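Local coordinates for cellulosomal scaffoldin adaptor protein B (PDB 3FNK) that is a type II cohesin module of a cellulosomal scaffoldin, a domain that binds dockerin modules and so helps assemble cellulosome components, at residues K18-V23 against E171-P176; P50-A55 against Q129-T134; S67-S72 against P83-V88; G73-S78 against G118-V123. All blocks are in the same frame, centred on the assembly; numbering follows the deposited sequence. Where two conformers were deposited one is given.

Contact 1: K18-V23 against E171-P176; sequences KNAAEV and EINSAP
Asn173, in the tail that follows strand 165-167, clips onto Asn19 and Ala21 in the loop joining strands 11-16 and 26-34, at one end of the cohesin beta-sandwich. Neither piece is regular strand, yet the tail is held at two places. The backbone supplies the first: Asn173 N donates to Asn19 O at 2.7 Å, with the N-H lying almost in line with the carbonyl. Beside it, Ile172 CA makes a CA-H...O contact of 3.4 Å to the same Asn19 O. The second is the Asn173 amide, which bonds both the N-H and the C=O of Ala21. With CG beside the backbone N (chi1 -76°), the amide heads for the same segment as the N-H does. Asn173 was modelled in two conformers, and the side-chain bonds are those of one of them. Val127 of strand 118-127 touches both Ala21 and Asn173, while Ile27 backs Ala21 and Ile172. OD1 of Asn173 accepts from Ala21 N at 2.6 Å, with that donor tilted modestly out of the amide's carbonyl plane, and ND2 of Asn173 donates to Ala21 O at 2.7 Å, arriving in the carbonyl plane on a lone pair.

Contact 2: P50-A55 against Q129-T134; sequences PTVLQA and QKKATT
Thr51 O and Gln129 NE2 come within 3.1 Å of each other without forming a hydrogen bond, because the angle is poor, and no direct hydrogen bond joins the two segments at all. The Gln129 amide instead donates to water 1, which lies 2.7 Å from NE2; the same water gives a weak bond to Thr51 OG1, a hydroxyl whose stronger partner is Asp49. What carries the contact is Val52, whose side chain is set between Gln129 and Thr133. On one flank its CG2 approaches Gln129 OE1 at 3.8 Å, the two side chains crossing at about a right angle. On the other, CG1, anti to the backbone N (chi1 174°), lies 3.6 Å from Thr133 CB, the two side chains alongside and pointing opposite ways. Thr133 has OG1 anti to the backbone N (chi1 -156°), which puts CG2 between that N and the carbonyl carbon, and this methyl meets Leu53 CD1 at 3.7 Å. Lys130 is the centre of an inverse gamma turn, closed by a weak bond from Lys131 N to Gln129 O. Gln54 bonds to Lys126 within the antiparallel pair 53-56 and 118-127, and the backbone bond of Val52 with Leu128 carries the pairing past the strand ends, in the jelly-roll beta-sandwich of the cohesin fold.

Contact 3: S67-S72 against P83-V88; sequences SSLPTS and PIVQGV
Ser67 and Gly87 bring their backbones together with CA atoms 4.9 Å apart, while the touching parts, 67-70 and 85-87, run at 122° to each other and share no direct hydrogen bond. Two CA-H...O contacts join them instead: Ser67 CA lies 3.2 Å from Gly87 O, and Gly87 CA lies 3.6 Å from Ser68 O. Gly87, having no side chain, lets that carbonyl come in over its CA; the same Ser68 O takes a hydrogen bond from His89 NE2. Water 2 bridges the two backbones, accepting from Gly87 N at 3.1 Å and donating to Ser67 O at 3.0 Å. Farther along, Val85 parts its methyls between two neighbours. CG1, placed between its backbone N and carbonyl carbon (chi1 61°), meets Leu69 CD2 at 3.9 Å, and CG2 lies 3.8 Å from Pro70 CG. Leu69 CD2 also reaches across to the backbone, 3.7 Å from Val85 O. Strand 83-87 pairs with 95-102 in the antiparallel sheet, whereas Thr71 bonds to Val122 and Pro70 rests on Ala121 of strand 118-127, which puts this contact across the two sheets of the sandwich.

Contact 4: G73-S78 against G118-V123; sequences GELLVS and GTLAVV
Glu74 turns its CG anti to its carbonyl carbon (chi1 -51°) and extends beyond it, while Thr119 sets OG1 between its own backbone N and carbonyl carbon (chi1 60°), and the two side chains meet obliquely. In the cohesin beta-sandwich this joins the loop after strand 71-72 to the start of strand 118-127. The exchange is reciprocal, each side chain bonding to the other residue's backbone: Glu74 N donates to Thr119 OG1 at 3.0 Å, and Thr119 N donates to Glu74 OE1 at 3.1 Å, coming from well above the carboxylate plane (45° out of it). OE1 also lies 3.3 Å from Gly118 CA, so the carboxylate end is laid against the strand backbone. A third bond, Leu75 N to Thr119 O at 3.0 Å, is nearly in line with the carbonyl. Next to this polar cluster the contact turns apolar, with Leu75 CD1 3.9 Å from Leu120 CD2 and Leu76 near that same methyl; Ile33 backs both Leu75 and Leu120, and Tyr42 touches both Leu76 and Leu120. A classic beta bulge interrupts the strand here, with Leu120 and Ala121 together opposite Val31. On the loop side the backbone of Leu76 is held by Glu115 and Arg100. Water 3 ties the loop to the bulge with three bonds: it accepts from Gly73 N at 2.7 Å and donates to Leu120 O at 2.7 Å and to Leu75 O at 2.8 Å.

All four contacts are partly buried, but contact 4 is centred about 9 Å from the centre of the chain and contact 1 about 20 Å. Contacts 2, 3 and 4 reach the same mixed sheet, where strand 118-127 pairs with both 53-56 and 71-72, while contact 1 joins two loops. Contacts 1 and 2 are neighbours at one end of the sandwich, linked by a probable hydrogen bond from Ile172 N to Thr133 O; contact 1 is held mainly by hydrogen bonds, contact 2 is mainly apolar with a water at its edge. Contacts 3 and 4 meet through Thr71 O and Val122 N. Contact 3 relies on CA-H...O and apolar contacts, contact 4 on reciprocal side-chain-to-backbone bonds.

Contact 1: K18-V23 against E171-P176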
loop_
_atom_site.group_PDB
_atom_site.type_symbol
_atom_site.label_atom_id
_atom_site.label_comp_id
_atom_site.label_asym_id
_atom_site.label_seq_id
_atom_site.Cartn_x
_atom_site.Cartn_y
_atom_site.Cartn_z
ATOM N N LYS A 18 4.117 -10.381 -10.378
ATOM C CA LYS A 18 4.607 -11.755 -10.426
ATOM C C LYS A 18 4.935 -12.304 -9.038
ATOM O O LYS A 18 5.341 -11.562 -8.131
ATOM C CB LYS A 18 5.818 -11.899 -11.363
ATOM C CG LYS A 18 7.137 -11.417 -10.766
ATOM C CD LYS A 18 8.142 -11.066 -11.849
ATOM C CE LYS A 18 7.607 -9.968 -12.738
ATOM N NZ LYS A 18 8.727 -9.120 -13.222
ATOM N N ASN A 19 4.784 -13.620 -8.920
ATOM C CA ASN A 19 4.982 -14.420 -7.706
ATOM C C ASN A 19 6.411 -14.927 -7.569
ATOM O O ASN A 19 6.879 -15.273 -6.471
ATOM C CB ASN A 19 4.015 -15.626 -7.746
ATOM C CG ASN A 19 3.563 -16.004 -9.203
ATOM O OD1 ASN A 19 4.196 -15.626 -10.210
ATOM N ND2 ASN A 19 2.457 -16.750 -9.298
ATOM N N ALA A 20 7.111 -14.966 -8.697
ATOM C CA ALA A 20 8.485 -15.498 -8.738
ATOM C C ALA A 20 9.423 -14.624 -9.558
ATOM O O ALA A 20 9.035 -14.124 -10.621
ATOM C CB ALA A 20 8.490 -16.939 -9.288
ATOM N N ALA A 21 10.658 -14.461 -9.072
ATOM C CA ALA A 21 11.670 -13.674 -9.799
ATOM C C ALA A 21 13.112 -13.990 -9.389
ATOM O O ALA A 21 13.358 -14.419 -8.263
ATOM C CB ALA A 21 11.380 -12.179 -9.661
ATOM N N GLU A 22 14.049 -13.784 -10.320
ATOM C CA GLU A 22 15.495 -14.042 -10.107
ATOM C C GLU A 22 16.141 -12.942 -9.263
ATOM O O GLU A 22 15.633 -11.806 -9.233
ATOM C CB GLU A 22 16.251 -14.125 -11.451
ATOM C CG GLU A 22 15.543 -14.891 -12.574
ATOM C CD GLU A 22 15.287 -16.356 -12.239
ATOM O OE1 GLU A 22 15.920 -16.896 -11.295
ATOM O OE2 GLU A 22 14.438 -16.971 -12.923
ATOM N N VAL A 23 17.255 -13.264 -8.595
ATOM C CA VAL A 23 18.041 -12.236 -7.889
ATOM C C VAL A 23 18.257 -11.087 -8.865
ATOM O O VAL A 23 18.594 -11.325 -10.025
ATOM C CB VAL A 23 19.400 -12.757 -7.344
ATOM C CG1 VAL A 23 20.164 -11.644 -6.594
ATOM C CG2 VAL A 23 19.198 -13.965 -6.435
ATOM N N GLU A 171 2.938 -15.568 -0.781
ATOM C CA GLU A 171 4.392 -15.780 -0.783
ATOM C C GLU A 171 5.085 -15.397 -2.087
ATOM O O GLU A 171 4.480 -15.416 -3.157
ATOM C CB GLU A 171 4.725 -17.218 -0.372
ATOM C CG GLU A 171 6.134 -17.395 0.210
ATOM C CD GLU A 171 6.296 -18.693 0.982
ATOM O OE1 GLU A 171 6.632 -18.639 2.192
ATOM O OE2 GLU A 171 6.080 -19.768 0.381
ATOM N N ILE A 172 6.355 -15.011 -1.968
ATOM C CA ILE A 172 7.181 -14.697 -3.132
ATOM C C ILE A 172 8.237 -15.786 -3.288
ATOM O O ILE A 172 8.810 -16.267 -2.281
ATOM C CB ILE A 172 7.805 -13.274 -3.053
ATOM C CG1 ILE A 172 6.727 -12.223 -3.356
ATOM C CG2 ILE A 172 8.938 -13.089 -4.075
ATOM C CD1 ILE A 172 7.195 -10.746 -3.227
ATOM N N ASN A 173 8.485 -16.176 -4.538
ATOM C CA ASN A 173 9.385 -17.290 -4.869
ATOM C C ASN A 173 9.198 -18.456 -3.902
ATOM O O ASN A 173 10.100 -18.773 -3.115
ATOM C CB ASN A 173 10.852 -16.832 -4.893
ATOM C CG ASN A 173 11.206 -16.044 -6.145
ATOM O OD1 ASN A 173 10.683 -16.297 -7.221
ATOM N ND2 ASN A 173 12.114 -15.089 -6.001
ATOM N N SER A 174 8.010 -19.062 -3.940
ATOM C CA SER A 174 7.670 -20.150 -3.025
ATOM C C SER A 174 8.478 -21.384 -3.336
ATOM O O SER A 174 8.634 -21.730 -4.507
ATOM C CB SER A 174 6.188 -20.497 -3.138
ATOM O OG SER A 174 5.473 -19.859 -2.106
ATOM N N ALA A 175 9.009 -22.021 -2.292
ATOM C CA ALA A 175 9.762 -23.256 -2.444
ATOM C C ALA A 175 8.812 -24.356 -2.936
ATOM O O ALA A 175 8.054 -24.902 -2.133
ATOM C CB ALA A 175 10.401 -23.639 -1.120
ATOM N N PRO A 176 8.824 -24.668 -4.259
ATOM C CA PRO A 176 7.872 -25.684 -4.742
ATOM C C PRO A 176 8.341 -27.094 -4.383
ATOM O O PRO A 176 7.543 -28.027 -4.278
ATOM C CB PRO A 176 7.883 -25.491 -6.266
ATOM C CG PRO A 176 9.236 -24.889 -6.588
ATOM C CD PRO A 176 9.800 -24.280 -5.306
#

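Contact 2: P50-A55 against Q129-T134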
loop_
_atom_site.group_PDB
_atom_site.type_symbol
_atom_site.label_atom_id
_atom_site.label_comp_id
_atom_site.label_asym_id
_atom_site.label_seq_id
_atom_site.Cartn_x
_atom_site.Cartn_y
_atom_site.Cartn_z
ATOM N N PRO A 50 14.463 -7.519 4.506
ATOM C CA PRO A 50 15.422 -6.660 3.816
ATOM C C PRO A 50 16.642 -7.471 3.335
ATOM O O PRO A 50 17.193 -7.148 2.265
ATOM C CB PRO A 50 15.830 -5.648 4.888
ATOM C CG PRO A 50 15.625 -6.331 6.166
ATOM C CD PRO A 50 14.507 -7.334 5.971
ATOM N N THR A 51 17.035 -8.507 4.100
ATOM C CA THR A 51 18.144 -9.419 3.703
ATOM C C THR A 51 17.799 -10.154 2.402
ATOM O O THR A 51 18.694 -10.575 1.670
ATOM C CB THR A 51 18.552 -10.449 4.827
ATOM O OG1 THR A 51 17.607 -11.527 4.908
ATOM C CG2 THR A 51 18.666 -9.799 6.212
ATOM N N VAL A 52 16.497 -10.268 2.108
ATOM C CA VAL A 52 15.965 -11.041 0.949
ATOM C C VAL A 52 15.323 -10.166 -0.155
ATOM O O VAL A 52 15.405 -10.478 -1.365
ATOM C CB VAL A 52 14.900 -12.094 1.433
ATOM C CG1 VAL A 52 14.232 -12.806 0.266
ATOM C CG2 VAL A 52 15.514 -13.098 2.431
ATOM N N LEU A 53 14.642 -9.095 0.268
ATOM C CA LEU A 53 14.050 -8.166 -0.698
ATOM C C LEU A 53 14.544 -6.741 -0.423
ATOM O O LEU A 53 14.735 -6.373 0.738
ATOM C CB LEU A 53 12.519 -8.199 -0.630
ATOM C CG LEU A 53 11.708 -9.446 -1.030
ATOM C CD1 LEU A 53 10.366 -9.413 -0.255
ATOM C CD2 LEU A 53 11.438 -9.517 -2.560
ATOM N N GLN A 54 14.747 -5.970 -1.489
ATOM C CA GLN A 54 15.094 -4.533 -1.380
ATOM C C GLN A 54 14.012 -3.606 -1.980
ATOM O O GLN A 54 13.679 -3.678 -3.162
ATOM C CB GLN A 54 16.470 -4.237 -2.002
ATOM C CG GLN A 54 16.702 -2.732 -2.344
ATOM C CD GLN A 54 18.052 -2.425 -3.033
ATOM O OE1 GLN A 54 19.010 -1.997 -2.385
ATOM N NE2 GLN A 54 18.100 -2.595 -4.346
ATOM N N ALA A 55 13.493 -2.721 -1.140
ATOM C CA ALA A 55 12.508 -1.728 -1.578
ATOM C C ALA A 55 13.136 -0.730 -2.541
ATOM O O ALA A 55 14.105 -0.061 -2.198
ATOM C CB ALA A 55 11.901 -1.020 -0.372
ATOM N N GLN A 129 17.846 -12.493 -2.996
ATOM C CA GLN A 129 18.074 -13.921 -2.827
ATOM C C GLN A 129 16.813 -14.531 -3.418
ATOM O O GLN A 129 15.695 -14.066 -3.113
ATOM C CB GLN A 129 18.136 -14.290 -1.340
ATOM C CG GLN A 129 19.408 -13.938 -0.613
ATOM C CD GLN A 129 19.315 -14.199 0.893
ATOM O OE1 GLN A 129 18.600 -15.103 1.344
ATOM N NE2 GLN A 129 20.043 -13.413 1.678
ATOM N N LYS A 130 16.962 -15.539 -4.275
ATOM C CA LYS A 130 15.809 -16.311 -4.711
ATOM C C LYS A 130 15.413 -17.297 -3.589
ATOM O O LYS A 130 15.625 -18.504 -3.695
ATOM C CB LYS A 130 16.107 -17.004 -6.036
ATOM C CG LYS A 130 14.865 -17.469 -6.744
ATOM C CD LYS A 130 15.072 -17.494 -8.234
ATOM C CE LYS A 130 14.002 -18.342 -8.919
ATOM N NZ LYS A 130 14.344 -19.788 -8.860
ATOM N N LYS A 131 14.855 -16.756 -2.506
ATOM C CA LYS A 131 14.542 -17.501 -1.286
ATOM C C LYS A 131 13.095 -17.207 -0.863
ATOM O O LYS A 131 12.599 -16.091 -1.077
ATOM C CB LYS A 131 15.524 -17.108 -0.179
ATOM C CG LYS A 131 15.195 -17.641 1.203
ATOM C CD LYS A 131 16.272 -17.257 2.209
ATOM C CE LYS A 131 16.011 -17.874 3.576
ATOM N NZ LYS A 131 17.122 -17.562 4.533
ATOM N N ALA A 132 12.428 -18.202 -0.267
ATOM C CA ALA A 132 11.004 -18.114 0.104
ATOM C C ALA A 132 10.718 -16.928 1.007
ATOM O O ALA A 132 11.272 -16.815 2.104
ATOM C CB ALA A 132 10.525 -19.417 0.787
ATOM N N THR A 133 9.835 -16.047 0.558
ATOM C CA THR A 133 9.672 -14.790 1.282
ATOM C C THR A 133 8.270 -14.197 1.200
ATOM O O THR A 133 7.610 -14.250 0.156
ATOM C CB THR A 133 10.778 -13.749 0.851
ATOM O OG1 THR A 133 10.978 -12.780 1.885
ATOM C CG2 THR A 133 10.464 -13.082 -0.472
ATOM N N THR A 134 7.838 -13.616 2.318
ATOM C CA THR A 134 6.530 -12.946 2.389
ATOM C C THR A 134 6.601 -11.475 2.842
ATOM O O THR A 134 7.398 -11.087 3.709
ATOM C CB THR A 134 5.579 -13.705 3.300
ATOM O OG1 THR A 134 6.221 -13.900 4.564
ATOM C CG2 THR A 134 5.259 -15.077 2.710
HETATM O O HOH W 1 19.117 -14.394 4.012
#

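Contact 3: S67-S72 against P83-V88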
loop_
_atom_site.group_PDB
_atom_site.type_symbol
_atom_site.label_atom_id
_atom_site.label_comp_id
_atom_site.label_asym_id
_atom_site.label_seq_id
_atom_site.Cartn_x
_atom_site.Cartn_y
_atom_site.Cartn_z
ATOM N N SER A 67 12.741 8.011 3.321
ATOM C CA SER A 67 11.764 9.041 3.053
ATOM C C SER A 67 11.163 8.926 1.641
ATOM O O SER A 67 10.372 9.784 1.231
ATOM C CB SER A 67 12.374 10.450 3.304
ATOM O OG SER A 67 13.371 10.756 2.317
ATOM N N SER A 68 11.514 7.859 0.908
ATOM C CA SER A 68 11.029 7.715 -0.469
ATOM C C SER A 68 9.509 7.684 -0.560
ATOM O O SER A 68 8.831 7.099 0.307
ATOM C CB SER A 68 11.618 6.483 -1.140
ATOM O OG SER A 68 13.025 6.606 -1.189
ATOM N N LEU A 69 8.992 8.332 -1.595
ATOM C CA LEU A 69 7.563 8.312 -1.893
ATOM C C LEU A 69 7.120 7.055 -2.654
ATOM O O LEU A 69 7.842 6.592 -3.525
ATOM C CB LEU A 69 7.148 9.538 -2.724
ATOM C CG LEU A 69 7.443 10.908 -2.100
ATOM C CD1 LEU A 69 7.114 11.989 -3.141
ATOM C CD2 LEU A 69 6.627 11.052 -0.804
ATOM N N PRO A 70 5.903 6.540 -2.352
ATOM C CA PRO A 70 5.328 5.452 -3.187
ATOM C C PRO A 70 4.986 5.984 -4.569
ATOM O O PRO A 70 4.729 7.174 -4.707
ATOM C CB PRO A 70 4.043 5.086 -2.442
ATOM C CG PRO A 70 3.698 6.343 -1.665
ATOM C CD PRO A 70 5.003 6.927 -1.247
ATOM N N THR A 71 4.977 5.140 -5.591
ATOM C CA THR A 71 4.486 5.584 -6.898
ATOM C C THR A 71 2.971 5.586 -6.798
ATOM O O THR A 71 2.411 4.710 -6.130
ATOM C CB THR A 71 4.983 4.667 -8.018
ATOM O OG1 THR A 71 6.395 4.471 -7.862
ATOM C CG2 THR A 71 4.710 5.248 -9.378
ATOM N N SER A 72 2.323 6.577 -7.422
ATOM C CA SER A 72 0.889 6.793 -7.291
ATOM C C SER A 72 0.047 5.758 -8.030
ATOM O O SER A 72 0.492 5.217 -9.043
ATOM C CB SER A 72 0.509 8.181 -7.816
ATOM O OG SER A 72 0.716 9.186 -6.828
ATOM N N PRO A 83 -4.132 16.389 -2.741
ATOM C CA PRO A 83 -3.459 15.215 -2.141
ATOM C C PRO A 83 -2.065 15.541 -1.549
ATOM O O PRO A 83 -1.319 16.363 -2.094
ATOM C CB PRO A 83 -3.319 14.242 -3.319
ATOM C CG PRO A 83 -3.285 15.136 -4.537
ATOM C CD PRO A 83 -4.244 16.281 -4.197
ATOM N N ILE A 84 -1.772 14.954 -0.403
ATOM C CA ILE A 84 -0.448 15.051 0.149
ATOM C C ILE A 84 0.033 13.601 0.376
ATOM O O ILE A 84 -0.770 12.722 0.746
ATOM C CB ILE A 84 -0.473 15.996 1.398
ATOM C CG1 ILE A 84 0.925 16.312 1.904
ATOM C CG2 ILE A 84 -1.372 15.457 2.508
ATOM C CD1 ILE A 84 0.900 17.256 3.114
ATOM N N VAL A 85 1.313 13.342 0.101
ATOM C CA VAL A 85 1.853 11.982 0.221
ATOM C C VAL A 85 3.167 12.047 0.989
ATOM O O VAL A 85 3.929 13.019 0.810
ATOM C CB VAL A 85 2.059 11.370 -1.183
ATOM C CG1 VAL A 85 3.062 12.194 -2.041
ATOM C CG2 VAL A 85 2.435 9.892 -1.129
ATOM N N GLN A 86 3.433 11.042 1.835
ATOM C CA GLN A 86 4.690 10.964 2.602
ATOM C C GLN A 86 5.106 9.503 2.837
ATOM O O GLN A 86 4.235 8.645 3.038
ATOM C CB GLN A 86 4.562 11.671 3.964
ATOM C CG GLN A 86 5.917 11.958 4.667
ATOM C CD GLN A 86 5.779 12.545 6.079
ATOM O OE1 GLN A 86 4.675 12.823 6.571
ATOM N NE2 GLN A 86 6.910 12.739 6.726
ATOM N N GLY A 87 6.420 9.243 2.838
ATOM C CA GLY A 87 6.982 7.932 3.238
ATOM C C GLY A 87 7.937 8.092 4.399
ATOM O O GLY A 87 8.805 8.956 4.337
ATOM N N VAL A 88 7.725 7.328 5.477
ATOM C CA VAL A 88 8.605 7.291 6.632
ATOM C C VAL A 88 8.981 5.822 6.956
ATOM O O VAL A 88 8.244 5.102 7.650
ATOM C CB VAL A 88 8.012 7.993 7.889
ATOM C CG1 VAL A 88 9.039 8.010 9.000
ATOM C CG2 VAL A 88 7.612 9.426 7.578
HETATM O O HOH W 2 8.445 11.562 2.735
#

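Contact 4: G73-S78 against G118-V123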
loop_
_atom_site.group_PDB
_atom_site.type_symbol
_atom_site.label_atom_id
_atom_site.label_comp_id
_atom_site.label_asym_id
_atom_site.label_seq_id
_atom_site.Cartn_x
_atom_site.Cartn_y
_atom_site.Cartn_z
ATOM N N GLY A 73 -1.175 5.538 -7.533
ATOM C CA GLY A 73 -2.180 4.705 -8.206
ATOM C C GLY A 73 -3.211 5.501 -8.981
ATOM O O GLY A 73 -2.947 6.629 -9.389
ATOM N N GLU A 74 -4.377 4.900 -9.197
ATOM C CA GLU A 74 -5.490 5.531 -9.882
ATOM C C GLU A 74 -6.228 6.430 -8.931
ATOM O O GLU A 74 -6.898 7.343 -9.373
ATOM C CB GLU A 74 -6.523 4.486 -10.353
ATOM C CG GLU A 74 -5.938 3.332 -11.143
ATOM C CD GLU A 74 -6.846 2.082 -11.144
ATOM O OE1 GLU A 74 -7.559 1.775 -10.141
ATOM O OE2 GLU A 74 -6.798 1.391 -12.179
ATOM N N LEU A 75 -6.181 6.149 -7.632
ATOM C CA LEU A 75 -6.945 6.983 -6.680
ATOM C C LEU A 75 -6.047 8.029 -6.005
ATOM O O LEU A 75 -4.833 7.858 -5.980
ATOM C CB LEU A 75 -7.649 6.126 -5.617
ATOM C CG LEU A 75 -8.531 4.968 -6.150
ATOM C CD1 LEU A 75 -9.267 4.292 -4.978
ATOM C CD2 LEU A 75 -9.541 5.450 -7.240
ATOM N N LEU A 76 -6.656 9.077 -5.443
ATOM C CA LEU A 76 -5.915 10.087 -4.678
ATOM C C LEU A 76 -4.967 10.955 -5.541
ATOM O O LEU A 76 -3.987 11.537 -5.031
ATOM C CB LEU A 76 -5.150 9.399 -3.526
ATOM C CG LEU A 76 -6.005 8.596 -2.519
ATOM C CD1 LEU A 76 -5.132 7.988 -1.389
ATOM C CD2 LEU A 76 -7.140 9.442 -1.935
ATOM N N VAL A 77 -5.244 11.010 -6.850
ATOM C CA VAL A 77 -4.478 11.866 -7.767
ATOM C C VAL A 77 -5.270 13.017 -8.378
ATOM O O VAL A 77 -4.771 13.694 -9.296
ATOM C CB VAL A 77 -3.762 11.064 -8.905
ATOM C CG1 VAL A 77 -2.681 10.227 -8.336
ATOM C CG2 VAL A 77 -4.757 10.190 -9.669
ATOM N N SER A 78 -6.476 13.288 -7.886
ATOM C CA SER A 78 -7.170 14.459 -8.397
ATOM C C SER A 78 -6.637 15.728 -7.699
ATOM O O SER A 78 -6.821 15.900 -6.504
ATOM C CB SER A 78 -8.693 14.312 -8.229
ATOM O OG SER A 78 -9.302 15.592 -8.300
ATOM N N GLY A 118 -9.947 0.856 -6.271
ATOM C CA GLY A 118 -8.842 1.097 -7.154
ATOM C C GLY A 118 -7.489 0.991 -6.481
ATOM O O GLY A 118 -7.365 0.666 -5.290
ATOM N N THR A 119 -6.459 1.286 -7.253
ATOM C CA THR A 119 -5.107 1.173 -6.716
ATOM C C THR A 119 -4.690 2.487 -6.007
ATOM O O THR A 119 -5.097 3.586 -6.410
ATOM C CB THR A 119 -4.111 0.836 -7.822
ATOM O OG1 THR A 119 -4.154 1.888 -8.777
ATOM C CG2 THR A 119 -4.505 -0.493 -8.501
ATOM N N LEU A 120 -3.851 2.324 -4.983
ATOM C CA LEU A 120 -3.436 3.396 -4.082
ATOM C C LEU A 120 -1.974 3.771 -4.204
ATOM O O LEU A 120 -1.609 4.919 -3.984
ATOM C CB LEU A 120 -3.708 2.999 -2.610
ATOM C CG LEU A 120 -5.157 2.712 -2.185
ATOM C CD1 LEU A 120 -5.196 2.614 -0.683
ATOM C CD2 LEU A 120 -6.113 3.796 -2.667
ATOM N N ALA A 121 -1.139 2.787 -4.526
ATOM C CA ALA A 121 0.286 2.922 -4.358
ATOM C C ALA A 121 1.014 1.713 -4.922
ATOM O O ALA A 121 0.571 0.532 -4.757
ATOM C CB ALA A 121 0.614 3.078 -2.885
ATOM N N VAL A 122 2.138 2.007 -5.569
ATOM C CA VAL A 122 3.005 0.980 -6.119
ATOM C C VAL A 122 4.412 1.138 -5.552
ATOM O O VAL A 122 5.004 2.226 -5.557
ATOM C CB VAL A 122 3.065 1.021 -7.650
ATOM C CG1 VAL A 122 3.772 -0.235 -8.185
ATOM C CG2 VAL A 122 1.691 1.149 -8.254
ATOM N N VAL A 123 4.917 0.034 -5.027
ATOM C CA VAL A 123 6.248 -0.061 -4.526
ATOM C C VAL A 123 6.945 -1.185 -5.308
ATOM O O VAL A 123 6.279 -2.093 -5.812
ATOM C CB VAL A 123 6.168 -0.371 -3.043
ATOM C CG1 VAL A 123 7.519 -0.629 -2.462
ATOM C CG2 VAL A 123 5.486 0.805 -2.316
HETATM O O HOH W 3 -2.220 7.072 -5.561
#